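Local coordinates for protein luciferase-like enzymeAMP-CoA-ligase (Zophobas atratus, PDB 4W8O) that probably activates carboxylic acids with ATP to acyl-adenylates and passes them to coenzyme A, as a luciferase-like enzyme of a nonluminescent beetle, at residues Thr299-Thr303 with Asp304-Lys308; Lys307-Thr310 with Gln311-Lys315. All coordinates share one frame; numbering follows the deposited sequence.

Contact 1 of 2, residues Thr299-Thr303 with Asp304-Lys308; sequences TPMST and DQYKK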
loop_
_atom_site.group_PDB
_atom_site.type_symbol
_atom_site.label_atom_id
_atom_site.label_comp_id
_atom_site.label_asym_id
_atom_site.label_seq_id
_atom_site.Cartn_x
_atom_site.Cartn_y
_atom_site.Cartn_z
ATOM N N THR A 299 10.186 11.255 -0.627
ATOM C CA THR A 299 10.878 12.527 -0.788
ATOM C C THR A 299 12.325 12.233 -0.390
ATOM O O THR A 299 12.587 11.181 0.186
ATOM C CB THR A 299 10.248 13.633 0.094
ATOM O OG1 THR A 299 10.222 13.206 1.461
ATOM C CG2 THR A 299 8.829 13.943 -0.363
ATOM N N PRO A 300 13.268 13.134 -0.706
ATOM C CA PRO A 300 14.677 12.826 -0.427
ATOM C C PRO A 300 15.055 12.918 1.054
ATOM O O PRO A 300 14.475 13.716 1.792
ATOM C CB PRO A 300 15.430 13.888 -1.233
ATOM C CG PRO A 300 14.482 15.032 -1.320
ATOM C CD PRO A 300 13.111 14.428 -1.397
ATOM N N MET A 301 16.015 12.095 1.478
ATOM C CA MET A 301 16.541 12.148 2.840
ATOM C C MET A 301 18.008 12.562 2.859
ATOM O O MET A 301 18.830 11.974 2.166
ATOM C CB MET A 301 16.412 10.798 3.536
ATOM C CG MET A 301 16.976 10.827 4.952
ATOM S SD MET A 301 16.634 9.354 5.910
ATOM C CE MET A 301 14.892 9.596 6.259
ATOM N N SER A 302 18.324 13.551 3.688
ATOM C CA SER A 302 19.695 14.029 3.844
ATOM C C SER A 302 20.557 12.983 4.540
ATOM O O SER A 302 20.075 12.228 5.385
ATOM C CB SER A 302 19.728 15.320 4.666
ATOM O OG SER A 302 19.713 15.035 6.058
ATOM N N THR A 303 21.837 12.977 4.198
ATOM C CA THR A 303 22.803 12.047 4.776
ATOM C C THR A 303 22.964 12.202 6.290
ATOM O O THR A 303 23.136 11.212 7.004
ATOM C CB THR A 303 24.185 12.237 4.138
ATOM O OG1 THR A 303 24.064 12.168 2.712
ATOM C CG2 THR A 303 25.131 11.163 4.606
ATOM N N ASP A 304 22.927 13.438 6.778
ATOM C CA ASP A 304 23.000 13.668 8.226
ATOM C C ASP A 304 21.794 13.091 8.950
ATOM O O ASP A 304 21.941 12.501 10.016
ATOM C CB ASP A 304 23.173 15.156 8.565
ATOM C CG ASP A 304 24.630 15.562 8.629
ATOM O OD1 ASP A 304 25.458 14.887 7.979
ATOM O OD2 ASP A 304 24.958 16.546 9.323
ATOM N N GLN A 305 20.610 13.254 8.379
ATOM C CA GLN A 305 19.413 12.696 8.992
ATOM C C GLN A 305 19.455 11.176 8.949
ATOM O O GLN A 305 19.109 10.504 9.924
ATOM C CB GLN A 305 18.150 13.213 8.291
ATOM C CG GLN A 305 16.843 12.750 8.919
ATOM C CD GLN A 305 16.700 13.152 10.369
ATOM O OE1 GLN A 305 17.507 13.908 10.898
ATOM N NE2 GLN A 305 15.667 12.644 11.024
ATOM N N TYR A 306 19.871 10.645 7.803
ATOM C CA TYR A 306 20.047 9.208 7.639
ATOM C C TYR A 306 20.965 8.668 8.740
ATOM O O TYR A 306 20.614 7.714 9.435
ATOM C CB TYR A 306 20.605 8.884 6.245
ATOM C CG TYR A 306 20.710 7.403 6.006
ATOM C CD1 TYR A 306 21.836 6.695 6.408
ATOM C CD2 TYR A 306 19.661 6.698 5.424
ATOM C CE1 TYR A 306 21.930 5.331 6.218
ATOM C CE2 TYR A 306 19.746 5.328 5.227
ATOM C CZ TYR A 306 20.882 4.651 5.627
ATOM O OH TYR A 306 20.967 3.292 5.439
ATOM N N LYS A 307 22.121 9.301 8.915
ATOM C CA LYS A 307 23.065 8.902 9.957
ATOM C C LYS A 307 22.462 8.992 11.354
ATOM O O LYS A 307 22.604 8.064 12.150
ATOM C CB LYS A 307 24.328 9.761 9.909
ATOM C CG LYS A 307 25.307 9.361 8.824
ATOM C CD LYS A 307 26.671 10.002 9.055
ATOM C CE LYS A 307 27.696 9.505 8.051
ATOM N NZ LYS A 307 27.349 9.916 6.662
ATOM N N LYS A 308 21.803 10.112 11.651
ATOM C CA LYS A 308 21.173 10.305 12.956
ATOM C C LYS A 308 20.180 9.188 13.253
ATOM O O LYS A 308 20.092 8.722 14.390
ATOM C CB LYS A 308 20.476 11.672 13.051
ATOM C CG LYS A 308 21.417 12.852 13.262
ATOM C CD LYS A 308 20.646 14.111 13.639
ATOM C CE LYS A 308 21.562 15.312 13.852
ATOM N NZ LYS A 308 21.561 16.272 12.710
#
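M301 reaches over the first turn of helix 303-312 and sets its sulfur against Y306. CG of M301 stands anti to its own backbone N (chi1 179°) and the chain runs on extended, bending at its last torsion; SD ends 3.8 Å from CA of Y306 and beside CB. Toward the ring it comes in at the edge near CD2, 5.3 Å from the centroid and 76° off the ring normal, an edge-on Met-aromatic contact. The phenol then leads away from this loop, and its OH is hydrogen-bonded to the backbone oxygen of V318, which fixes its far end. One residue on, OG of S302 sits between its backbone N and carbonyl carbon, where it receives the N-H of Q305 at 3.1 Å with an angle of 159°; the CB of Q305 lies close by the same oxygen. Q305 itself turns its amide off to the hydroxyls of T274 and T278, which anchors this side of the helix on helix 274-278. On another side of the turn T303 and K307 run side by side, pointing the same way, with CG2 of T303 3.3 Å from NZ of K307. Beneath the side chains the helix ladder starts: Y306 N bonds to S302 O at 2.9 Å, and K307 N bonds to T303 O. A serine OG that takes the N-H three residues ahead is the classic N-cap, here opening the helix that follows strand 293-297.

Contact 2 of 2, residues Lys307-Thr310 with Gln311-Lys315; sequences KKLT and QLFPK
Q311 bonds through its backbone N to O of K307 at 3.1 Å, and its side chain comes back along the same turn, CG passing 3.4 Å from that oxygen. The K307 oxygen has a second donor: OG1 of T310, with chi1 at 57°, folds back over the helix backbone and gives its proton at 2.6 Å, arriving at a C=O...donor angle of 124°. Two bonds grip this one carbonyl; a valine in place of T310 would probably leave the K307 oxygen with the Q311 N-H alone of this pair, and the side chain without its tie to the backbone. L312 follows, its N on O of K308 at 2.9 Å, and its side chain turns to P283 and to L277 of helix 274-278. This is the last turn of the helix in a beta-alpha-beta unit, strand 293-297, helix 303-312, strand 317-324, of the AMP-binding enzyme fold. F313 is the first residue to leave helical backbone angles, yet its N still bonds to O of L309. Its ring lies with one face under CG of its neighbour L312, which sits 3.9 Å above the plane over the centre, while CE2 reaches CD2 of L309 at 4.4 Å. L256 and I259 of helix 252-262 and L294 of the strand pack round the same ring. P314 has no N-H to continue the ladder; instead its CA makes a CH...O contact with O of T310, 3.4 Å long.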
loop_
_atom_site.group_PDB
_atom_site.type_symbol
_atom_site.label_atom_id
_atom_site.label_comp_id
_atom_site.label_asym_id
_atom_site.label_seq_id
_atom_site.Cartn_x
_atom_site.Cartn_y
_atom_site.Cartn_z
ATOM N N LYS A 307 22.121 9.301 8.915
ATOM C CA LYS A 307 23.065 8.902 9.957
ATOM C C LYS A 307 22.462 8.992 11.354
ATOM O O LYS A 307 22.604 8.064 12.150
ATOM C CB LYS A 307 24.328 9.761 9.909
ATOM C CG LYS A 307 25.307 9.361 8.824
ATOM C CD LYS A 307 26.671 10.002 9.055
ATOM C CE LYS A 307 27.696 9.505 8.051
ATOM N NZ LYS A 307 27.349 9.916 6.662
ATOM N N LYS A 308 21.803 10.112 11.651
ATOM C CA LYS A 308 21.173 10.305 12.956
ATOM C C LYS A 308 20.180 9.188 13.253
ATOM O O LYS A 308 20.092 8.722 14.390
ATOM C CB LYS A 308 20.476 11.672 13.051
ATOM C CG LYS A 308 21.417 12.852 13.262
ATOM C CD LYS A 308 20.646 14.111 13.639
ATOM C CE LYS A 308 21.562 15.312 13.852
ATOM N NZ LYS A 308 21.561 16.272 12.710
ATOM N N LEU A 309 19.445 8.753 12.231
ATOM C CA LEU A 309 18.486 7.663 12.394
ATOM C C LEU A 309 19.155 6.327 12.727
ATOM O O LEU A 309 18.631 5.570 13.545
ATOM C CB LEU A 309 17.594 7.525 11.153
ATOM C CG LEU A 309 16.536 8.618 11.002
ATOM C CD1 LEU A 309 15.932 8.606 9.601
ATOM C CD2 LEU A 309 15.447 8.479 12.060
ATOM N N THR A 310 20.299 6.037 12.111
ATOM C CA THR A 310 21.015 4.789 12.407
ATOM C C THR A 310 21.574 4.816 13.830
ATOM O O THR A 310 21.671 3.778 14.480
ATOM C CB THR A 310 22.173 4.520 11.423
ATOM O OG1 THR A 310 23.083 5.621 11.443
ATOM C CG2 THR A 310 21.654 4.325 10.020
ATOM N N GLN A 311 21.934 6.006 14.309
ATOM C CA GLN A 311 22.388 6.174 15.690
ATOM C C GLN A 311 21.236 5.990 16.675
ATOM O O GLN A 311 21.395 5.347 17.711
ATOM C CB GLN A 311 23.027 7.544 15.891
ATOM C CG GLN A 311 24.292 7.766 15.080
ATOM C CD GLN A 311 24.830 9.171 15.243
ATOM O OE1 GLN A 311 24.522 10.070 14.453
ATOM N NE2 GLN A 311 25.616 9.379 16.290
ATOM N N LEU A 312 20.074 6.547 16.347
ATOM C CA LEU A 312 18.897 6.401 17.193
ATOM C C LEU A 312 18.489 4.924 17.322
ATOM O O LEU A 312 18.087 4.468 18.399
ATOM C CB LEU A 312 17.738 7.221 16.625
ATOM C CG LEU A 312 16.401 7.155 17.366
ATOM C CD1 LEU A 312 16.584 7.484 18.842
ATOM C CD2 LEU A 312 15.390 8.098 16.727
ATOM N N PHE A 313 18.601 4.194 16.212
ATOM C CA PHE A 313 18.237 2.782 16.148
ATOM C C PHE A 313 19.464 1.958 15.776
ATOM O O PHE A 313 19.621 1.575 14.616
ATOM C CB PHE A 313 17.152 2.566 15.093
ATOM C CG PHE A 313 15.900 3.345 15.343
ATOM C CD1 PHE A 313 15.064 3.009 16.393
ATOM C CD2 PHE A 313 15.546 4.404 14.514
ATOM C CE1 PHE A 313 13.900 3.724 16.626
ATOM C CE2 PHE A 313 14.386 5.119 14.738
ATOM C CZ PHE A 313 13.560 4.781 15.795
ATOM N N PRO A 314 20.337 1.676 16.760
ATOM C CA PRO A 314 21.615 1.013 16.466
ATOM C C PRO A 314 21.494 -0.440 15.986
ATOM O O PRO A 314 22.348 -0.893 15.231
ATOM C CB PRO A 314 22.373 1.100 17.797
ATOM C CG PRO A 314 21.318 1.214 18.839
ATOM C CD PRO A 314 20.156 1.925 18.204
ATOM N N LYS A 315 20.450 -1.155 16.405
ATOM C CA LYS A 315 20.216 -2.531 15.932
ATOM C C LYS A 315 19.421 -2.598 14.615
ATOM O O LYS A 315 19.179 -3.684 14.096
ATOM C CB LYS A 315 19.505 -3.374 17.010
ATOM C CG LYS A 315 20.422 -3.952 18.087
ATOM C CD LYS A 315 20.718 -2.940 19.184
ATOM C CE LYS A 315 21.627 -3.509 20.263
ATOM N NZ LYS A 315 21.008 -4.656 20.983
#

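In the fold
Contact 1 and contact 2 sit at the two ends of helix 303-312, with K307 and K308 common to both and centres about 11 Å apart. Contact 1 comes first, at the entry from the loop after strand 293-297; contact 2 closes the helix before strand 317-324. They also touch directly: CE of M301 packs against CD1 of L309 at 3.6 Å. Both lean on helix 274-278, and together they frame the connection between two parallel neighbours of the nine-stranded mixed sheet. The glycol molecule bound in the crystal touches T296 on the first strand and G321, G323 and M324 on the second, so this helix links two strands that line that pocket.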